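Side-chain contacts in probable sulfate-binding lipoprotein SubI (Mycobacterium tuberculosis, PDB 6DDN), which probably binds sulfate outside the cytoplasmic membrane and carries it as the solute-binding component of a sulfate uptake system: residues A[153-156]-A[157-161]; A[195-198]-A[199-203]. One frame throughout, in Å; residues are numbered along the deposited sequence.

Interaction 1 (A[153-156]-A[157-161]); sequences NIRD and WDDLL. With SO4 (sulfate ion), chain G.
Asp156 and Asp159 hold each other across the start of a helical turn in the reciprocal pattern of a capping box. Asp159 N gives its hydrogen to Asp156 OD2 at 3.0 Å, nearly along that oxygen's C-O axis, and also to Asp156 O. In return Asp159 OD2 accepts from Asp156 N at 3.1 Å and, by a shorter and straighter bond, from Arg155 N at 2.7 Å with an N-H...O angle of 163°. The two donors come from opposite faces of the Asp159 carboxylate, both on its anti side. Asp156 turns its carboxylate forward over the turn because its CG sits between the backbone N and the carbonyl carbon (chi1 68°).

Beneath this polar knot the packing is close. Ile154 CG2 lies 3.8 Å from Leu160 CD2, the two side chains crossing at about a right angle, and the Trp157 indole is buried against helix 177-190, its NE1 bonded to Gln257 O. The outer side is looser: Arg155 is exposed, and its NE donates in the guanidinium plane to Asn153 OD1 at 3.2 Å, while exposed Asp158 pairs with Lys189. A sulfate, probably from the crystallisation liquor, takes the Trp157 N-H through O2 at 2.8 Å, and Gln257 N binds it too.

Asp156 OD2 and Asp159 OD2 stand only 3.0 Å apart, with their carboxylate planes 43° askew. Two like charges so close would probably raise the proton affinity of the pair, an effect that the backbone N-H groups and the salt bridge from Arg162 to Asp159 OD1 should oppose.

Interaction 2 (A[195-198]-A[199-203]); sequences NNQA and GIDFV
The Gln197 amide and the Asp201 carboxylate meet one turn apart with their planes 86° to each other. Asp201 OD1 stands well above the amide plane, while Gln197 NE2 stands somewhat out of the plane of the carboxylate. The NE2 to OD1 separation is modelled at 2.5 Å, but the N-H directions do not suit a bond, so that detail is doubtful. A bend at chi2 (57°) folds the Gln197 amide forward over the turn. The Asn196 amide is met obliquely by Ile200 CG1, which is almost equally far from its three heavy atoms, 3.9 Å from Asn196 ND2. The Asn196 OD1 atom is engaged by Tyr186 OH.

Backbone bonds run beneath these side chains. Ile200 N donates to Asn196 O, Asp201 N to Gln197 O, and Phe202 N to Ala198 O at 2.9 Å, each four residues back along the helix. Asn195 is the N-cap: its OD1 accepts from Ala198 N at 2.8 Å, although the exact place of that oxygen is less sure. Phe202, with CG anti to the backbone N (chi1 176°), rests its CB on Ala198 O and carries its ring away to Pro185 and Lys189 of helix 177-190. Ile200 also leans on Tyr186.

Gln197 O receives the Asp201 N-H while Asp201 OD1 sits 3.1 Å from the same carbonyl oxygen. Two acceptors this close should repel, a cost probably offset in part by the N-H that the carbonyl accepts from the same aspartate.

In the fold
The contacts come in series along the chain: interaction 1 in the loop between strands 138-147 and 167-168, interaction 2 at the head of helix 196-210, with helix 177-190 between them. Their centres are 16 Å apart, on the same side of the chain's centre and 22 to 23 Å from it. They nevertheless touch through Phe202, whose ring edge at CZ lies 3.3 Å from Trp157 O and whose CE2 is met by Leu161 CD1 from above the ring plane. Helix 177-190 packs against both Trp157 and Phe202, and Leu160 reaches strand 232-236. The loop turn and the start of helix 196-210 thus pack together, both against helix 177-190, at the periphery of the solute-binding fold.

Interaction 1 (A[153-156]-A[157-161])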
loop_
_atom_site.group_PDB
_atom_site.type_symbol
_atom_site.label_atom_id
_atom_site.label_comp_id
_atom_site.label_asym_id
_atom_site.label_seq_id
_atom_site.Cartn_x
_atom_site.Cartn_y
_atom_site.Cartn_z
ATOM N N ASN A 153 -18.569 9.759 14.092
ATOM C CA ASN A 153 -19.357 8.598 13.683
ATOM C C ASN A 153 -19.232 8.350 12.177
ATOM O O ASN A 153 -20.208 8.388 11.424
ATOM C CB ASN A 153 -20.822 8.773 14.101
ATOM C CG ASN A 153 -21.639 7.514 13.912
ATOM O OD1 ASN A 153 -21.169 6.409 14.183
ATOM N ND2 ASN A 153 -22.871 7.675 13.444
ATOM N N ILE A 154 -17.999 8.104 11.749
ATOM C CA ILE A 154 -17.706 7.801 10.353
ATOM C C ILE A 154 -17.737 6.289 10.176
ATOM O O ILE A 154 -16.970 5.565 10.820
ATOM C CB ILE A 154 -16.348 8.381 9.931
ATOM C CG1 ILE A 154 -16.224 9.838 10.380
ATOM C CG2 ILE A 154 -16.164 8.265 8.430
ATOM C CD1 ILE A 154 -17.146 10.783 9.639
ATOM N N ARG A 155 -18.629 5.808 9.306
ATOM C CA ARG A 155 -18.784 4.375 9.077
ATOM C C ARG A 155 -18.792 3.963 7.611
ATOM O O ARG A 155 -18.608 2.771 7.333
ATOM C CB ARG A 155 -20.081 3.858 9.725
ATOM C CG ARG A 155 -20.270 4.228 11.189
ATOM C CD ARG A 155 -19.542 3.277 12.126
ATOM N NE ARG A 155 -19.443 3.831 13.474
ATOM C CZ ARG A 155 -18.610 3.390 14.412
ATOM N NH1 ARG A 155 -17.792 2.377 14.157
ATOM N NH2 ARG A 155 -18.595 3.961 15.609
ATOM N N ASP A 156 -18.999 4.881 6.670
ATOM C CA ASP A 156 -19.136 4.485 5.274
ATOM C C ASP A 156 -18.731 5.645 4.372
ATOM O O ASP A 156 -18.465 6.757 4.835
ATOM C CB ASP A 156 -20.561 3.986 4.985
ATOM C CG ASP A 156 -21.615 5.083 5.052
ATOM O OD1 ASP A 156 -22.805 4.752 4.870
ATOM O OD2 ASP A 156 -21.283 6.263 5.286
ATOM N N TRP A 157 -18.692 5.366 3.066
ATOM C CA TRP A 157 -18.193 6.353 2.114
ATOM C C TRP A 157 -19.081 7.587 2.052
ATOM O O TRP A 157 -18.583 8.695 1.824
ATOM C CB TRP A 157 -18.058 5.723 0.730
ATOM C CG TRP A 157 -16.875 4.818 0.629
ATOM C CD1 TRP A 157 -16.889 3.462 0.514
ATOM C CD2 TRP A 157 -15.497 5.203 0.652
ATOM N NE1 TRP A 157 -15.608 2.975 0.459
ATOM C CE2 TRP A 157 -14.734 4.026 0.542
ATOM C CE3 TRP A 157 -14.834 6.430 0.753
ATOM C CZ2 TRP A 157 -13.342 4.037 0.529
ATOM C CZ3 TRP A 157 -13.450 6.440 0.738
ATOM C CH2 TRP A 157 -12.719 5.251 0.629
ATOM N N ASP A 158 -20.391 7.422 2.251
ATOM C CA ASP A 158 -21.277 8.579 2.286
ATOM C C ASP A 158 -20.932 9.514 3.437
ATOM O O ASP A 158 -21.184 10.721 3.353
ATOM C CB ASP A 158 -22.734 8.127 2.388
ATOM C CG ASP A 158 -23.311 7.712 1.050
ATOM O OD1 ASP A 158 -22.745 8.108 0.009
ATOM O OD2 ASP A 158 -24.334 6.992 1.041
ATOM N N ASP A 159 -20.352 8.981 4.515
ATOM C CA ASP A 159 -19.982 9.818 5.650
ATOM C C ASP A 159 -18.893 10.823 5.299
ATOM O O ASP A 159 -18.774 11.847 5.981
ATOM C CB ASP A 159 -19.526 8.950 6.825
ATOM C CG ASP A 159 -20.686 8.315 7.567
ATOM O OD1 ASP A 159 -21.756 8.950 7.661
ATOM O OD2 ASP A 159 -20.526 7.179 8.057
ATOM N N LEU A 160 -18.100 10.559 4.261
ATOM C CA LEU A 160 -17.050 11.487 3.863
ATOM C C LEU A 160 -17.590 12.706 3.131
ATOM O O LEU A 160 -16.855 13.687 2.971
ATOM C CB LEU A 160 -16.017 10.784 2.978
ATOM C CG LEU A 160 -15.320 9.529 3.508
ATOM C CD1 LEU A 160 -13.988 9.330 2.800
ATOM C CD2 LEU A 160 -15.125 9.582 5.015
ATOM N N LEU A 161 -18.842 12.667 2.679
ATOM C CA LEU A 161 -19.485 13.793 2.019
ATOM C C LEU A 161 -20.383 14.584 2.958
ATOM O O LEU A 161 -21.203 15.380 2.491
ATOM C CB LEU A 161 -20.299 13.307 0.818
ATOM C CG LEU A 161 -19.520 12.670 -0.328
ATOM C CD1 LEU A 161 -20.442 12.393 -1.502
ATOM C CD2 LEU A 161 -18.376 13.572 -0.744
HETATM S S SO4 G . -20.056 1.804 1.361
HETATM O O1 SO4 G . -18.761 1.326 0.896
HETATM O O2 SO4 G . -19.837 2.869 2.327
HETATM O O3 SO4 G . -20.829 2.324 0.237
HETATM O O4 SO4 G . -20.774 0.698 1.986
#

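Interaction 2 (A[195-198]-A[199-203])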
loop_
_atom_site.group_PDB
_atom_site.type_symbol
_atom_site.label_atom_id
_atom_site.label_comp_id
_atom_site.label_asym_id
_atom_site.label_seq_id
_atom_site.Cartn_x
_atom_site.Cartn_y
_atom_site.Cartn_z
ATOM N N ASN A 195 -21.948 1.744 -13.270
ATOM C CA ASN A 195 -22.366 3.137 -13.423
ATOM C C ASN A 195 -21.130 4.002 -13.185
ATOM O O ASN A 195 -20.872 4.508 -12.091
ATOM C CB ASN A 195 -23.516 3.454 -12.474
ATOM C CG ASN A 195 -23.765 4.936 -12.329
ATOM O OD1 ASN A 195 -23.163 5.588 -11.493
ATOM N ND2 ASN A 195 -24.672 5.469 -13.127
ATOM N N ASN A 196 -20.326 4.138 -14.244
ATOM C CA ASN A 196 -19.050 4.835 -14.136
ATOM C C ASN A 196 -19.220 6.294 -13.735
ATOM O O ASN A 196 -18.297 6.879 -13.160
ATOM C CB ASN A 196 -18.285 4.728 -15.461
ATOM C CG ASN A 196 -17.153 5.736 -15.575
ATOM O OD1 ASN A 196 -16.017 5.454 -15.194
ATOM N ND2 ASN A 196 -17.454 6.911 -16.120
ATOM N N GLN A 197 -20.386 6.887 -13.995
ATOM C CA GLN A 197 -20.541 8.318 -13.758
ATOM C C GLN A 197 -20.687 8.648 -12.275
ATOM O O GLN A 197 -20.045 9.587 -11.793
ATOM C CB GLN A 197 -21.727 8.861 -14.558
ATOM C CG GLN A 197 -21.883 10.381 -14.496
ATOM C CD GLN A 197 -20.645 11.144 -14.956
ATOM O OE1 GLN A 197 -19.812 10.625 -15.702
ATOM N NE2 GLN A 197 -20.524 12.389 -14.509
ATOM N N ALA A 198 -21.513 7.910 -11.523
ATOM C CA ALA A 198 -21.635 8.237 -10.103
ATOM C C ALA A 198 -20.402 7.831 -9.313
ATOM O O ALA A 198 -20.198 8.341 -8.208
ATOM C CB ALA A 198 -22.875 7.597 -9.476
ATOM N N GLY A 199 -19.586 6.920 -9.842
ATOM C CA GLY A 199 -18.264 6.734 -9.273
ATOM C C GLY A 199 -17.420 7.983 -9.418
ATOM O O GLY A 199 -16.840 8.479 -8.447
ATOM N N ILE A 200 -17.362 8.525 -10.638
ATOM C CA ILE A 200 -16.639 9.770 -10.881
ATOM C C ILE A 200 -17.278 10.914 -10.102
ATOM O O ILE A 200 -16.588 11.712 -9.457
ATOM C CB ILE A 200 -16.595 10.078 -12.389
ATOM C CG1 ILE A 200 -15.924 8.938 -13.156
ATOM C CG2 ILE A 200 -15.874 11.392 -12.643
ATOM C CD1 ILE A 200 -14.419 8.981 -13.124
ATOM N N ASP A 201 -18.609 11.011 -10.152
ATOM C CA ASP A 201 -19.294 12.112 -9.485
ATOM C C ASP A 201 -19.101 12.067 -7.974
ATOM O O ASP A 201 -19.078 13.118 -7.323
ATOM C CB ASP A 201 -20.780 12.099 -9.838
ATOM C CG ASP A 201 -21.040 12.524 -11.268
ATOM O OD1 ASP A 201 -20.066 12.650 -12.041
ATOM O OD2 ASP A 201 -22.219 12.734 -11.622
ATOM N N PHE A 202 -18.958 10.873 -7.397
ATOM C CA PHE A 202 -18.657 10.795 -5.972
ATOM C C PHE A 202 -17.250 11.301 -5.688
ATOM O O PHE A 202 -17.054 12.166 -4.825
ATOM C CB PHE A 202 -18.815 9.364 -5.464
ATOM C CG PHE A 202 -18.435 9.200 -4.020
ATOM C CD1 PHE A 202 -17.124 8.943 -3.653
ATOM C CD2 PHE A 202 -19.390 9.323 -3.024
ATOM C CE1 PHE A 202 -16.776 8.812 -2.325
ATOM C CE2 PHE A 202 -19.046 9.180 -1.693
ATOM C CZ PHE A 202 -17.737 8.923 -1.344
ATOM N N VAL A 203 -16.255 10.749 -6.389
ATOM C CA VAL A 203 -14.877 11.209 -6.241
ATOM C C VAL A 203 -14.790 12.705 -6.508
ATOM O O VAL A 203 -14.059 13.434 -5.826
ATOM C CB VAL A 203 -13.948 10.409 -7.176
ATOM C CG1 VAL A 203 -12.584 11.076 -7.287
ATOM C CG2 VAL A 203 -13.811 8.973 -6.691
#